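Local coordinates for DNA processing protein DprA (PDB 3UQZ) that helps load the recombinase RecA onto single-stranded DNA during natural transformation, binding single-stranded DNA cooperatively and protecting it from nucleases, at residues Ile129-Asn134 with Ala153-Gly159; Met1-Asn5 with Asp32-Leu37; Ile165-Val171 with Tyr194-Pro200. The contacts are given in a common frame with arbitrary orientation. Numbering follows the deposited sequence.

Contact 1 (Ile129-Asn134 with Ala153-Gly159); sequences IQGLEN and AALQNGG
Two asparagines and one isoleucine carry this contact between the C-terminal ends of helix 119-130 and helix 146-157, consecutive helices of the Rossmann-like domain. The CA atoms of Ile129 and Ala153 approach to 6.5 Å, those of Gln130 and Asn157 to 6.6 Å, and those of Asn134 and Gly159 to 5.1 Å. A type I turn from Gln130 to Glu133 takes the chain out of the first helix; Glu133 and Asn134 then take positive phi (both 54°), which brings Asn134 round toward the other helix end. With chi1 in m, Asn134 donates from ND2 to Asn157 O at 3.0 Å. In return Asn157, its chi1 between wells at -131° and chi2 at 53°, gives a weak bond from ND2 to Asn134 OD1 at 3.4 Å. Helix 146-157 ends in a Schellman motif: Gly158 has phi 89°, and Gly159 N reaches back to Ala154 O at 2.9 Å. Gly159 CA sits 3.4 Å from Asn134 OD1, where a CB would clash. On the buried side Ile129 (m, t) sets CG2 3.8 Å from Ala153 CB and 4.0 Å from Ala154 N, while Ala154 and Leu132 both rest on Ile138 of strand 137-140. Gln130 lays CG 3.5 Å from Asn157 OD1. One water joins Gln130 NE2 (3.0 Å) to Gln156 OE1 (2.6 Å); another takes a weak bond from Gln130 NE2 (3.4 Å) and donates to Ala153 O (2.6 Å). The chemistry is thus split: Ile129 packs on Ala153 and the Ala154 backbone on the buried side, while amides and water join the more exposed parts.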
# COMPACT_ATOMS: atom_id res chain seq x y z
N ILE A 129 7.18 -14.88 6.39
CA ILE A 129 7.10 -15.98 7.35
C ILE A 129 8.41 -16.16 8.13
O ILE A 129 8.37 -16.31 9.35
CB ILE A 129 6.55 -17.29 6.73
CG1 ILE A 129 5.03 -17.14 6.45
CG2 ILE A 129 6.84 -18.54 7.62
CD1 ILE A 129 4.47 -18.16 5.56
N GLN A 130 9.56 -16.09 7.43
CA GLN A 130 10.88 -16.21 8.06
C GLN A 130 11.07 -15.14 9.14
O GLN A 130 11.50 -15.47 10.24
CB GLN A 130 11.99 -16.14 7.00
CG GLN A 130 12.28 -17.48 6.32
CD GLN A 130 12.97 -17.37 4.98
OE1 GLN A 130 13.28 -16.28 4.46
NE2 GLN A 130 13.23 -18.52 4.36
N GLY A 131 10.63 -13.91 8.84
CA GLY A 131 10.67 -12.77 9.75
C GLY A 131 9.76 -12.88 10.96
O GLY A 131 9.93 -12.11 11.92
N LEU A 132 8.79 -13.82 10.95
CA LEU A 132 7.86 -14.07 12.06
C LEU A 132 8.57 -14.81 13.21
O LEU A 132 8.10 -14.76 14.34
CB LEU A 132 6.61 -14.84 11.61
CG LEU A 132 5.60 -14.08 10.72
CD1 LEU A 132 4.54 -15.01 10.20
CD2 LEU A 132 4.95 -12.91 11.46
N GLU A 133 9.73 -15.44 12.91
CA GLU A 133 10.63 -16.14 13.85
C GLU A 133 9.91 -17.21 14.67
O GLU A 133 10.09 -17.28 15.89
CB GLU A 133 11.42 -15.15 14.76
CG GLU A 133 11.78 -13.80 14.15
CD GLU A 133 12.81 -12.98 14.89
OE1 GLU A 133 12.46 -12.30 15.89
OE2 GLU A 133 13.97 -12.98 14.42
N ASN A 134 9.07 -18.02 14.00
CA ASN A 134 8.27 -19.10 14.59
C ASN A 134 7.39 -18.71 15.79
O ASN A 134 7.03 -19.57 16.59
CB ASN A 134 9.13 -20.33 14.88
CG ASN A 134 9.72 -20.98 13.65
OD1 ASN A 134 9.21 -20.84 12.52
ND2 ASN A 134 10.78 -21.72 13.85
N ALA A 153 7.23 -22.87 4.04
CA ALA A 153 8.03 -21.87 4.74
C ALA A 153 8.00 -22.07 6.26
O ALA A 153 9.02 -21.88 6.93
CB ALA A 153 7.56 -20.47 4.37
N ALA A 154 6.83 -22.47 6.81
CA ALA A 154 6.65 -22.76 8.22
C ALA A 154 7.50 -23.97 8.58
O ALA A 154 8.26 -23.92 9.55
CB ALA A 154 5.18 -23.04 8.52
N LEU A 155 7.42 -25.03 7.76
CA LEU A 155 8.14 -26.29 7.93
C LEU A 155 9.65 -26.13 7.90
O LEU A 155 10.34 -26.62 8.80
CB LEU A 155 7.67 -27.34 6.91
CG LEU A 155 6.20 -27.75 6.99
CD1 LEU A 155 5.86 -28.75 5.92
CD2 LEU A 155 5.85 -28.31 8.34
N GLN A 156 10.15 -25.39 6.90
CA GLN A 156 11.57 -25.11 6.75
C GLN A 156 12.16 -24.32 7.91
O GLN A 156 13.29 -24.60 8.31
CB GLN A 156 11.86 -24.45 5.41
CG GLN A 156 12.84 -25.29 4.61
CD GLN A 156 13.89 -24.48 3.88
OE1 GLN A 156 13.57 -23.54 3.15
NE2 GLN A 156 15.16 -24.87 4.00
N ASN A 157 11.41 -23.37 8.45
CA ASN A 157 11.91 -22.55 9.56
C ASN A 157 11.97 -23.32 10.89
O ASN A 157 12.63 -22.87 11.82
CB ASN A 157 11.08 -21.26 9.68
CG ASN A 157 11.92 -20.01 9.79
OD1 ASN A 157 12.81 -19.75 8.96
ND2 ASN A 157 11.66 -19.21 10.81
N GLY A 158 11.32 -24.47 10.93
CA GLY A 158 11.22 -25.30 12.13
C GLY A 158 10.00 -24.91 12.96
O GLY A 158 9.98 -25.10 14.18
N GLY A 159 9.00 -24.34 12.28
CA GLY A 159 7.76 -23.88 12.88
C GLY A 159 6.59 -24.84 12.72
O GLY A 159 6.75 -25.96 12.23
O HOH W 1 12.83 -21.46 4.56
O HOH W 2 10.95 -20.50 5.99

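Contact 2 (Met1-Asn5 with Asp32-Leu37); sequences MKITN and DQELLL
Met1, a selenomethionine here, opens an antiparallel pairing of Met1-Ile3 with extended Glu34 and Leu35: its N donates to Leu35 O at 2.8 Å, and its O accepts from Leu35 N at 2.9 Å. Met1 O also lies 3.4 Å from Glu34 CA, a CA-H...O contact. The side chain (p, t, m) carries SE to 4.4 Å from Leu37 CD1, beside Tyr56 of helix 49-58. Lys2 (phi/psi -90/121) forms the single beta bridge, a non-hydrogen-bonded pair with Glu34, their CA atoms 4.5 Å apart. Its CA touches Gln33 O at 3.4 Å, while its side chain (t, p, t, t) runs on in the chain direction and NZ hydrogen-bonds to Asp32 O at 2.8 Å. In this sterile alpha motif domain the bridge ties the chain start to the link between helix 18-28 and helix 37-43; Asp32, phi 58°, closes the Schellman motif that ends the former, and Gln33 also has positive phi (60°). Ile3 N donates to Gln33 O at 2.8 Å. The buried Ile3 side chain (m, t) puts its CD1 3.8 Å from Leu35 CD1, and both residues pack on Val24 and Ile40. At Thr4 the chain leaves the pairing, as the N-cap of helix 5-13.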
# COMPACT_ATOMS: atom_id res chain seq x y z
N MSE A 1 -33.55 -37.28 23.67
CA MSE A 1 -32.21 -37.82 23.36
C MSE A 1 -31.06 -36.87 23.71
O MSE A 1 -31.24 -35.65 23.69
CB MSE A 1 -32.10 -38.29 21.90
CG MSE A 1 -32.48 -37.23 20.87
SE MSE A 1 -31.72 -37.58 19.13
CE MSE A 1 -29.98 -36.64 19.40
N LYS A 2 -29.89 -37.44 24.02
CA LYS A 2 -28.69 -36.68 24.35
C LYS A 2 -27.93 -36.42 23.05
O LYS A 2 -27.57 -37.38 22.35
CB LYS A 2 -27.82 -37.45 25.38
CG LYS A 2 -26.48 -36.80 25.74
CD LYS A 2 -26.60 -35.74 26.83
CE LYS A 2 -25.27 -35.13 27.17
NZ LYS A 2 -25.38 -34.14 28.27
N ILE A 3 -27.71 -35.14 22.70
CA ILE A 3 -26.97 -34.78 21.49
C ILE A 3 -25.47 -34.87 21.77
O ILE A 3 -24.90 -34.00 22.45
CB ILE A 3 -27.38 -33.42 20.85
CG1 ILE A 3 -28.91 -33.27 20.73
CG2 ILE A 3 -26.69 -33.23 19.48
CD1 ILE A 3 -29.39 -31.82 20.60
N THR A 4 -24.84 -35.95 21.29
CA THR A 4 -23.40 -36.22 21.40
C THR A 4 -22.73 -35.79 20.09
O THR A 4 -23.45 -35.34 19.18
CB THR A 4 -23.16 -37.73 21.67
OG1 THR A 4 -23.73 -38.51 20.62
CG2 THR A 4 -23.72 -38.20 23.00
N ASN A 5 -21.39 -35.93 19.96
CA ASN A 5 -20.69 -35.58 18.71
C ASN A 5 -21.16 -36.45 17.56
O ASN A 5 -21.33 -35.95 16.44
CB ASN A 5 -19.17 -35.63 18.86
CG ASN A 5 -18.57 -34.56 19.73
OD1 ASN A 5 -19.26 -33.66 20.26
ND2 ASN A 5 -17.25 -34.65 19.93
N ASP A 32 -28.94 -29.28 29.05
CA ASP A 32 -27.79 -30.20 28.97
C ASP A 32 -27.77 -31.10 27.74
O ASP A 32 -27.36 -32.26 27.79
CB ASP A 32 -27.58 -30.95 30.30
CG ASP A 32 -27.12 -30.05 31.43
OD1 ASP A 32 -26.71 -28.89 31.16
OD2 ASP A 32 -27.17 -30.49 32.60
N GLN A 33 -28.20 -30.52 26.60
CA GLN A 33 -28.28 -31.15 25.27
C GLN A 33 -29.20 -32.39 25.21
O GLN A 33 -29.01 -33.28 24.39
CB GLN A 33 -26.88 -31.39 24.65
CG GLN A 33 -26.01 -30.13 24.47
CD GLN A 33 -26.64 -29.01 23.67
OE1 GLN A 33 -27.50 -29.23 22.80
NE2 GLN A 33 -26.22 -27.79 23.94
N GLU A 34 -30.21 -32.40 26.08
CA GLU A 34 -31.22 -33.45 26.22
C GLU A 34 -32.51 -32.90 25.62
O GLU A 34 -33.21 -32.12 26.27
CB GLU A 34 -31.39 -33.81 27.71
CG GLU A 34 -31.92 -35.21 27.95
CD GLU A 34 -30.88 -36.32 27.93
OE1 GLU A 34 -29.85 -36.18 28.63
OE2 GLU A 34 -31.14 -37.35 27.27
N LEU A 35 -32.75 -33.22 24.34
CA LEU A 35 -33.89 -32.74 23.55
C LEU A 35 -34.54 -33.89 22.81
O LEU A 35 -33.83 -34.81 22.41
CB LEU A 35 -33.41 -31.71 22.50
CG LEU A 35 -32.88 -30.36 23.01
CD1 LEU A 35 -32.16 -29.62 21.91
CD2 LEU A 35 -34.00 -29.48 23.53
N LEU A 36 -35.87 -33.89 22.63
CA LEU A 36 -36.41 -34.96 21.81
C LEU A 36 -36.49 -34.57 20.34
O LEU A 36 -36.57 -33.39 20.03
CB LEU A 36 -37.62 -35.74 22.36
CG LEU A 36 -38.81 -35.05 23.00
CD1 LEU A 36 -39.58 -34.23 22.00
CD2 LEU A 36 -39.74 -36.08 23.55
N LEU A 37 -36.40 -35.57 19.45
CA LEU A 37 -36.33 -35.40 17.99
C LEU A 37 -37.30 -34.43 17.36
O LEU A 37 -36.91 -33.69 16.45
CB LEU A 37 -36.32 -36.75 17.29
CG LEU A 37 -35.78 -36.81 15.86
CD1 LEU A 37 -34.30 -36.40 15.79
CD2 LEU A 37 -35.92 -38.18 15.32

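Contact 3 (Ile165-Val171 with Tyr194-Pro200); sequences IGTGLDV and YGPGEQP
Asp170 OD1 accepts from Gly197 N at 2.8 Å, its chi1 in p bringing the carboxylate over the type II turn Gly195-Glu198; its OD2 forms a salt bridge with Lys70. Gly168 N donates to Glu198 O at 3.0 Å, where the CA atoms come to 4.7 Å. Water extends the link, accepting from Leu169 N (2.7 Å) and donating to Tyr194 O (2.6 Å). Gly168 starts a type I turn to Val171, closed by Val171 N to Gly168 O at 3.0 Å. Gly168 CA is 3.4 Å from Gly195 O, too tight for a CB, and phi 76° at Gly197 likewise favours glycine. Glu198 OE2 steadies its own turn, accepting from Gly195 N at 3.1 Å. Around this polar centre, Val171 (chi1 t) places CG2 3.5 Å from Glu198 O, Thr167 CG2 meets Pro200 CB at 3.6 Å, and Tyr194 (chi1 m) packs against Gly166, Tyr194 CD2 3.8 Å from Gly166 C. Parallel neighbours 161-164 and 189-192, joined by a beta-alpha-beta crossover through helix 178-187, each lead at their C-terminal end into one of these loops, and Tyr194 stacks on His204 at the start of helix 204-215.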
# COMPACT_ATOMS: atom_id res chain seq x y z
N ILE A 165 -8.79 -28.28 5.07
CA ILE A 165 -9.09 -28.81 3.74
C ILE A 165 -10.57 -28.72 3.32
O ILE A 165 -11.44 -28.45 4.15
CB ILE A 165 -8.49 -30.23 3.55
CG1 ILE A 165 -9.01 -31.23 4.61
CG2 ILE A 165 -6.95 -30.16 3.52
CD1 ILE A 165 -8.68 -32.71 4.35
N GLY A 166 -10.81 -28.91 2.02
CA GLY A 166 -12.14 -28.90 1.42
C GLY A 166 -12.60 -30.27 0.93
O GLY A 166 -13.45 -30.37 0.05
N THR A 167 -12.00 -31.34 1.48
CA THR A 167 -12.29 -32.75 1.17
C THR A 167 -12.27 -33.56 2.48
O THR A 167 -12.02 -33.00 3.56
CB THR A 167 -11.21 -33.32 0.23
OG1 THR A 167 -9.99 -33.50 0.95
CG2 THR A 167 -10.99 -32.51 -1.02
N GLY A 168 -12.48 -34.89 2.37
CA GLY A 168 -12.37 -35.81 3.48
C GLY A 168 -10.89 -35.99 3.80
O GLY A 168 -10.04 -35.72 2.92
N LEU A 169 -10.56 -36.42 5.03
CA LEU A 169 -9.18 -36.60 5.48
C LEU A 169 -8.40 -37.73 4.76
O LEU A 169 -7.18 -37.85 4.94
CB LEU A 169 -9.08 -36.71 7.02
CG LEU A 169 -9.48 -35.45 7.81
CD1 LEU A 169 -9.83 -35.79 9.20
CD2 LEU A 169 -8.37 -34.40 7.80
N ASP A 170 -9.09 -38.53 3.92
CA ASP A 170 -8.54 -39.64 3.12
C ASP A 170 -8.54 -39.28 1.63
O ASP A 170 -8.28 -40.14 0.77
CB ASP A 170 -9.33 -40.95 3.38
CG ASP A 170 -10.86 -40.86 3.31
OD1 ASP A 170 -11.39 -39.75 3.03
OD2 ASP A 170 -11.52 -41.87 3.59
N VAL A 171 -8.87 -38.01 1.33
CA VAL A 171 -8.94 -37.43 -0.02
C VAL A 171 -7.89 -36.31 -0.13
O VAL A 171 -7.66 -35.58 0.83
CB VAL A 171 -10.38 -36.98 -0.38
CG1 VAL A 171 -10.44 -36.32 -1.77
CG2 VAL A 171 -11.37 -38.14 -0.29
N TYR A 194 -15.68 -32.16 6.52
CA TYR A 194 -16.12 -33.23 5.65
C TYR A 194 -15.69 -34.62 6.10
O TYR A 194 -14.57 -34.83 6.54
CB TYR A 194 -15.71 -32.93 4.19
CG TYR A 194 -16.02 -31.49 3.83
CD1 TYR A 194 -17.34 -31.07 3.65
CD2 TYR A 194 -15.02 -30.53 3.80
CE1 TYR A 194 -17.65 -29.73 3.43
CE2 TYR A 194 -15.32 -29.18 3.57
CZ TYR A 194 -16.63 -28.80 3.37
OH TYR A 194 -16.94 -27.48 3.16
N GLY A 195 -16.62 -35.55 5.99
CA GLY A 195 -16.43 -36.93 6.40
C GLY A 195 -15.66 -37.76 5.40
O GLY A 195 -15.30 -37.26 4.33
N PRO A 196 -15.40 -39.05 5.72
CA PRO A 196 -14.60 -39.90 4.81
C PRO A 196 -15.07 -39.97 3.35
O PRO A 196 -16.27 -40.09 3.09
CB PRO A 196 -14.63 -41.27 5.49
CG PRO A 196 -14.83 -40.96 6.94
CD PRO A 196 -15.75 -39.78 6.95
N GLY A 197 -14.13 -39.87 2.43
CA GLY A 197 -14.39 -39.98 1.00
C GLY A 197 -15.03 -38.79 0.30
O GLY A 197 -15.29 -38.88 -0.90
N GLU A 198 -15.28 -37.67 1.02
CA GLU A 198 -15.88 -36.47 0.43
C GLU A 198 -14.93 -35.78 -0.55
O GLU A 198 -13.75 -35.58 -0.25
CB GLU A 198 -16.41 -35.50 1.50
CG GLU A 198 -17.61 -36.06 2.25
CD GLU A 198 -18.64 -35.03 2.70
OE1 GLU A 198 -19.21 -34.35 1.82
OE2 GLU A 198 -18.91 -34.96 3.92
N GLN A 199 -15.47 -35.45 -1.73
CA GLN A 199 -14.76 -34.90 -2.88
C GLN A 199 -14.56 -33.37 -2.89
O GLN A 199 -15.36 -32.65 -2.30
CB GLN A 199 -15.46 -35.36 -4.18
CG GLN A 199 -15.38 -36.87 -4.46
CD GLN A 199 -13.97 -37.38 -4.50
OE1 GLN A 199 -13.53 -38.06 -3.57
NE2 GLN A 199 -13.23 -37.05 -5.55
N PRO A 200 -13.53 -32.86 -3.63
CA PRO A 200 -13.33 -31.40 -3.70
C PRO A 200 -14.39 -30.62 -4.51
O PRO A 200 -14.11 -30.05 -5.58
CB PRO A 200 -11.92 -31.27 -4.30
CG PRO A 200 -11.75 -32.49 -5.10
CD PRO A 200 -12.48 -33.57 -4.38
O HOH W 3 -12.79 -36.75 6.54

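In the fold
Contact 2 belongs to the N-terminal sterile alpha motif domain, contacts 1 and 3 to the Rossmann-like part, and the three follow one another along the chain without interleaving. Contacts 1 and 3 lie at opposite ends of the strands in the parallel part of the mixed sheet: contact 1 joins helix ends whose loops feed strands 137-140 and 161-164, contact 3 the loops leaving 161-164 and 189-192. Their centres are 28 Å apart, nearest atoms about 13 Å. Contact 2 lies 27 Å from contact 3, centre to centre, nearest atoms about 11 Å apart, and 43 Å from contact 1, across the chain's centre. The second chain touches none of the six segments.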